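Local coordinates for protein nitroalkane oxidase (Podospora anserina, PDB 3MKH) that oxidises nitroalkanes to aldehydes or ketones, using FAD and molecular oxygen and releasing nitrite and hydrogen peroxide, at residues P49-A54 with L94-T99; P112-F117 with N254-A259. All coordinates share one frame; numbering follows the deposited sequence.

Contact 1 (P49-A54 with L94-T99); sequences PTYAAA and LTIFAT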
loop_
_atom_site.group_PDB
_atom_site.type_symbol
_atom_site.label_atom_id
_atom_site.label_comp_id
_atom_site.label_asym_id
_atom_site.label_seq_id
_atom_site.Cartn_x
_atom_site.Cartn_y
_atom_site.Cartn_z
ATOM N N PRO A 49 -17.841 16.277 35.537
ATOM C CA PRO A 49 -17.169 16.013 36.815
ATOM C C PRO A 49 -15.735 15.495 36.652
ATOM O O PRO A 49 -14.843 15.912 37.400
ATOM C CB PRO A 49 -18.068 14.958 37.470
ATOM C CG PRO A 49 -19.441 15.268 36.913
ATOM C CD PRO A 49 -19.202 15.705 35.493
ATOM N N THR A 50 -15.486 14.605 35.697
ATOM C CA THR A 50 -14.112 14.138 35.550
ATOM C C THR A 50 -13.212 15.177 34.900
ATOM O O THR A 50 -12.017 15.226 35.183
ATOM C CB THR A 50 -13.989 12.772 34.846
ATOM O OG1 THR A 50 -14.759 12.781 33.658
ATOM C CG2 THR A 50 -14.495 11.642 35.755
ATOM N N TYR A 51 -13.773 16.017 34.041
ATOM C CA TYR A 51 -13.021 17.153 33.532
ATOM C C TYR A 51 -12.615 18.074 34.694
ATOM O O TYR A 51 -11.471 18.544 34.762
ATOM C CB TYR A 51 -13.857 17.904 32.487
ATOM C CG TYR A 51 -13.182 19.075 31.801
ATOM C CD1 TYR A 51 -13.060 20.307 32.440
ATOM C CD2 TYR A 51 -12.705 18.963 30.508
ATOM C CE1 TYR A 51 -12.461 21.385 31.813
ATOM C CE2 TYR A 51 -12.116 20.047 29.863
ATOM C CZ TYR A 51 -11.998 21.257 30.525
ATOM O OH TYR A 51 -11.423 22.342 29.895
ATOM N N ALA A 52 -13.543 18.329 35.616
ATOM C CA ALA A 52 -13.228 19.155 36.783
ATOM C C ALA A 52 -12.115 18.526 37.628
ATOM O O ALA A 52 -11.302 19.235 38.234
ATOM C CB ALA A 52 -14.481 19.383 37.646
ATOM N N ALA A 53 -12.085 17.197 37.682
ATOM C CA ALA A 53 -11.040 16.498 38.423
ATOM C C ALA A 53 -9.683 16.687 37.756
ATOM O O ALA A 53 -8.665 16.811 38.447
ATOM C CB ALA A 53 -11.371 14.999 38.574
ATOM N N ALA A 54 -9.665 16.691 36.418
ATOM C CA ALA A 54 -8.434 16.935 35.657
ATOM C C ALA A 54 -7.953 18.357 35.870
ATOM O O ALA A 54 -6.747 18.626 35.960
ATOM C CB ALA A 54 -8.662 16.676 34.160
ATOM N N LEU A 94 -9.866 13.905 24.391
ATOM C CA LEU A 94 -9.891 14.949 23.374
ATOM C C LEU A 94 -10.567 16.222 23.896
ATOM O O LEU A 94 -10.155 17.338 23.568
ATOM C CB LEU A 94 -10.582 14.448 22.099
ATOM C CG LEU A 94 -10.533 15.453 20.940
ATOM C CD1 LEU A 94 -9.093 15.866 20.676
ATOM C CD2 LEU A 94 -11.167 14.868 19.690
ATOM N N THR A 95 -11.604 16.061 24.716
ATOM C CA THR A 95 -12.277 17.235 25.283
ATOM C C THR A 95 -11.288 18.089 26.075
ATOM O O THR A 95 -11.258 19.319 25.944
ATOM C CB THR A 95 -13.475 16.826 26.145
ATOM O OG1 THR A 95 -14.461 16.237 25.293
ATOM C CG2 THR A 95 -14.095 18.033 26.841
ATOM N N ILE A 96 -10.457 17.423 26.866
ATOM C CA ILE A 96 -9.404 18.104 27.598
ATOM C C ILE A 96 -8.374 18.727 26.668
ATOM O O ILE A 96 -8.052 19.902 26.798
ATOM C CB ILE A 96 -8.728 17.157 28.601
ATOM C CG1 ILE A 96 -9.752 16.686 29.627
ATOM C CG2 ILE A 96 -7.568 17.850 29.295
ATOM C CD1 ILE A 96 -9.261 15.564 30.526
ATOM N N PHE A 97 -7.846 17.952 25.731
ATOM C CA PHE A 97 -6.840 18.486 24.811
ATOM C C PHE A 97 -7.373 19.642 23.965
ATOM O O PHE A 97 -6.630 20.561 23.602
ATOM C CB PHE A 97 -6.285 17.372 23.909
ATOM C CG PHE A 97 -5.657 16.240 24.673
ATOM C CD1 PHE A 97 -5.088 16.469 25.920
ATOM C CD2 PHE A 97 -5.630 14.955 24.153
ATOM C CE1 PHE A 97 -4.503 15.438 26.639
ATOM C CE2 PHE A 97 -5.049 13.919 24.855
ATOM C CZ PHE A 97 -4.480 14.157 26.106
ATOM N N ALA A 98 -8.664 19.598 23.648
ATOM C CA ALA A 98 -9.275 20.646 22.822
ATOM C C ALA A 98 -9.253 22.005 23.531
ATOM O O ALA A 98 -9.129 23.049 22.889
ATOM C CB ALA A 98 -10.711 20.255 22.454
ATOM N N THR A 99 -9.362 21.999 24.851
ATOM C CA THR A 99 -9.255 23.260 25.605
ATOM C C THR A 99 -7.821 23.775 25.443
ATOM O O THR A 99 -7.593 24.971 25.339
ATOM C CB THR A 99 -9.596 23.072 27.094
ATOM O OG1 THR A 99 -11.020 22.962 27.246
ATOM C CG2 THR A 99 -9.084 24.240 27.951
#

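Contact 2 (P112-F117 with N254-A259); sequences PQHAEF and NVLCPA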
loop_
_atom_site.group_PDB
_atom_site.type_symbol
_atom_site.label_atom_id
_atom_site.label_comp_id
_atom_site.label_asym_id
_atom_site.label_seq_id
_atom_site.Cartn_x
_atom_site.Cartn_y
_atom_site.Cartn_z
ATOM N N PRO A 112 -0.929 42.389 26.761
ATOM C CA PRO A 112 -1.154 42.597 28.198
ATOM C C PRO A 112 -2.640 42.630 28.557
ATOM O O PRO A 112 -3.023 42.237 29.659
ATOM C CB PRO A 112 -0.499 43.965 28.472
ATOM C CG PRO A 112 -0.267 44.588 27.121
ATOM C CD PRO A 112 -0.113 43.460 26.156
ATOM N N GLN A 113 -3.471 43.076 27.622
ATOM C CA GLN A 113 -4.908 43.197 27.859
ATOM C C GLN A 113 -5.618 41.848 27.946
ATOM O O GLN A 113 -6.797 41.781 28.295
ATOM C CB GLN A 113 -5.567 44.048 26.767
ATOM C CG GLN A 113 -5.539 43.443 25.360
ATOM C CD GLN A 113 -4.222 43.668 24.631
ATOM O OE1 GLN A 113 -3.144 43.616 25.230
ATOM N NE2 GLN A 113 -4.303 43.909 23.322
ATOM N N HIS A 114 -4.899 40.780 27.627
ATOM C CA HIS A 114 -5.514 39.460 27.523
ATOM C C HIS A 114 -5.369 38.606 28.776
ATOM O O HIS A 114 -5.892 37.496 28.836
ATOM C CB HIS A 114 -4.962 38.730 26.303
ATOM C CG HIS A 114 -5.272 39.423 25.015
ATOM N ND1 HIS A 114 -6.558 39.758 24.645
ATOM C CD2 HIS A 114 -4.469 39.850 24.012
ATOM C CE1 HIS A 114 -6.533 40.357 23.468
ATOM N NE2 HIS A 114 -5.275 40.429 23.065
ATOM N N ALA A 115 -4.672 39.124 29.782
ATOM C CA ALA A 115 -4.394 38.331 30.974
ATOM C C ALA A 115 -5.690 38.003 31.695
ATOM O O ALA A 115 -5.837 36.910 32.251
ATOM C CB ALA A 115 -3.429 39.065 31.904
ATOM N N GLU A 116 -6.634 38.944 31.684
ATOM C CA GLU A 116 -7.911 38.717 32.353
ATOM C C GLU A 116 -8.681 37.531 31.758
ATOM O O GLU A 116 -9.487 36.904 32.453
ATOM C CB GLU A 116 -8.794 39.970 32.328
ATOM C CG GLU A 116 -9.088 40.516 30.935
ATOM C CD GLU A 116 -10.188 41.575 30.942
ATOM O OE1 GLU A 116 -11.271 41.303 31.497
ATOM O OE2 GLU A 116 -9.973 42.674 30.388
ATOM N N PHE A 117 -8.448 37.239 30.480
ATOM C CA PHE A 117 -9.201 36.173 29.814
ATOM C C PHE A 117 -8.697 34.805 30.235
ATOM O O PHE A 117 -9.456 33.837 30.257
ATOM C CB PHE A 117 -9.109 36.287 28.292
ATOM C CG PHE A 117 -9.800 37.488 27.729
ATOM C CD1 PHE A 117 -9.103 38.673 27.534
ATOM C CD2 PHE A 117 -11.146 37.435 27.389
ATOM C CE1 PHE A 117 -9.734 39.795 27.010
ATOM C CE2 PHE A 117 -11.784 38.551 26.857
ATOM C CZ PHE A 117 -11.067 39.738 26.670
ATOM N N ASN A 254 -10.994 42.540 23.082
ATOM C CA ASN A 254 -11.235 41.138 22.710
ATOM C C ASN A 254 -10.473 40.697 21.465
ATOM O O ASN A 254 -10.357 39.494 21.190
ATOM C CB ASN A 254 -12.733 40.857 22.501
ATOM C CG ASN A 254 -13.470 40.545 23.795
ATOM O OD1 ASN A 254 -14.208 39.553 23.885
ATOM N ND2 ASN A 254 -13.307 41.393 24.786
ATOM N N VAL A 255 -9.989 41.655 20.677
ATOM C CA VAL A 255 -9.235 41.301 19.480
ATOM C C VAL A 255 -7.869 40.730 19.868
ATOM O O VAL A 255 -7.081 41.395 20.549
ATOM C CB VAL A 255 -9.039 42.495 18.540
ATOM C CG1 VAL A 255 -8.159 42.092 17.370
ATOM C CG2 VAL A 255 -10.388 43.026 18.051
ATOM N N LEU A 256 -7.605 39.490 19.456
ATOM C CA LEU A 256 -6.331 38.838 19.746
ATOM C C LEU A 256 -5.356 39.034 18.601
ATOM O O LEU A 256 -4.203 39.403 18.817
ATOM C CB LEU A 256 -6.519 37.337 20.020
ATOM C CG LEU A 256 -5.226 36.538 20.255
ATOM C CD1 LEU A 256 -4.580 36.913 21.585
ATOM C CD2 LEU A 256 -5.486 35.003 20.211
ATOM N N CYS A 257 -5.813 38.766 17.383
ATOM C CA CYS A 257 -5.021 39.046 16.191
ATOM C C CYS A 257 -5.793 39.958 15.277
ATOM O O CYS A 257 -6.856 39.582 14.780
ATOM C CB CYS A 257 -4.672 37.766 15.429
ATOM S SG CYS A 257 -3.879 36.527 16.473
ATOM N N PRO A 258 -5.258 41.167 15.050
ATOM C CA PRO A 258 -5.877 42.136 14.147
ATOM C C PRO A 258 -5.850 41.608 12.723
ATOM O O PRO A 258 -5.057 40.714 12.399
ATOM C CB PRO A 258 -4.957 43.368 14.259
ATOM C CG PRO A 258 -4.173 43.168 15.537
ATOM C CD PRO A 258 -4.014 41.683 15.658
ATOM N N ALA A 259 -6.688 42.182 11.870
ATOM C CA ALA A 259 -6.792 41.713 10.497
ATOM C C ALA A 259 -5.428 41.586 9.829
ATOM O O ALA A 259 -4.617 42.520 9.845
ATOM C CB ALA A 259 -7.719 42.624 9.692
HETATM O O HOH W 1 -6.974 43.831 21.564
HETATM O O HOH W 2 -2.865 40.387 21.048
#

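Contact 1 (P49-A54 with L94-T99)
The ring of Y51 reaches from helix 48-56 to helix 90-109, where it meets T95, I96 and T99. At its edge, near the ring plane, lies OG1 of T99. I96 CG1 and T95 CG2 approach the ring obliquely. W177 adds an edge-to-face ring contact from outside the two segments. This is helix-helix packing in the N-terminal helical domain of the acyl-CoA dehydrogenase fold. The two segments cross at -52°, and their axes come no nearer than 10.9 Å. The long tyrosine side chain bridges that wide separation.

Y51 leaves its helix with CG anti to the backbone N (chi1 -177°). CD2 comes to 3.8 Å from I96 CG1 and 4.0 Å from T95 CG2. The side chains of Y51 and I96 run past each other in opposite directions. The phenol hydroxyl lies farther along helix 90-109, beside T99. Y51 OH lies 2.8 Å from T99 OG1. The T99 hydroxyl has one proton, and OD1 of N173 is also within its reach, so a bond between the two hydroxyls is not settled. Y51 OH is hydrogen-bonded to the backbone O of P128. The bond to P128 O holds the buried hydroxyl in place. The side chain of T95 lies about 5 Å from that of T172, an FAD-binding residue. L94, in the same helical segment, touches FAD itself.

Beside this polar end the contact is greasy. L25 and L26 of helix 9-33 cover A54 and I96 respectively. I96 CG1 stands anti to its own carbonyl carbon. Its chi2 of 170° keeps the chain extended, and CD1 ends 3.8 Å from CB of A54.

Contact 2 (P112-F117 with N254-A259)
H114 packs against L256 at a classic beta bulge, where L256 and C257 both face I208 of strand 206-212. The bulge lies on the short strand 255-257, and the chain turns a corner at L256. The opposing segment holds a 3-10 turn, residues 112-114, just after helix 90-109.

The imidazole of H114 is sandwiched. L256 CD1 sits over one face in a CH-pi contact, 4.0 Å from the ring centroid and 24° off its normal. CG of Q113 lies over the centre of the opposite face. The carbonyl O of V255 lies at the ring edge, in plane, 3.1 Å from H114 CE1 and 3.2 Å from H114 NE2. CG of H114 stands beside the backbone N, anti to its carbonyl carbon (chi1 -62°), which starts the ring on its way toward residues 254-256.

Two waters extend the join. One takes a hydrogen bond from Q113 NE2 and lies 2.6 Å from V255 O. The other is hydrogen-bonded to H114 NE2 at 3.1 Å and donates to L256 O. An alanine in place of H114 would probably leave L256 CD1 without its aromatic face and the second water without its ring partner.

The edge of the F117 ring meets the end of the N254 side chain, with the ring and amide planes 87° apart. L210 of strand 206-212 touches both H114 and F117. Next to the contact, E116 forms a salt bridge with K253. The arrangement belongs to the join between the N-terminal helical domain and the middle beta domain of the acyl-CoA dehydrogenase fold.

Overall arrangement
Contact 1 and contact 2 follow each other along the chain: the first closes before the second opens. Their centres are 24 Å apart, and their nearest atoms about 10 Å. Helix 90-109 connects them. Its early turns carry residues 94-99 of contact 1. Near its C-terminal end, P105 and I106 touch L256 of contact 2, and residues 112-117 follow soon after. Contact 1 is internal to the helical N-terminal domain and lies beside the FAD site. Contact 2 is more peripheral and ties that domain to the mixed beta sheet through strand 255-257. Neither contact is touched by another subunit of the tetramer.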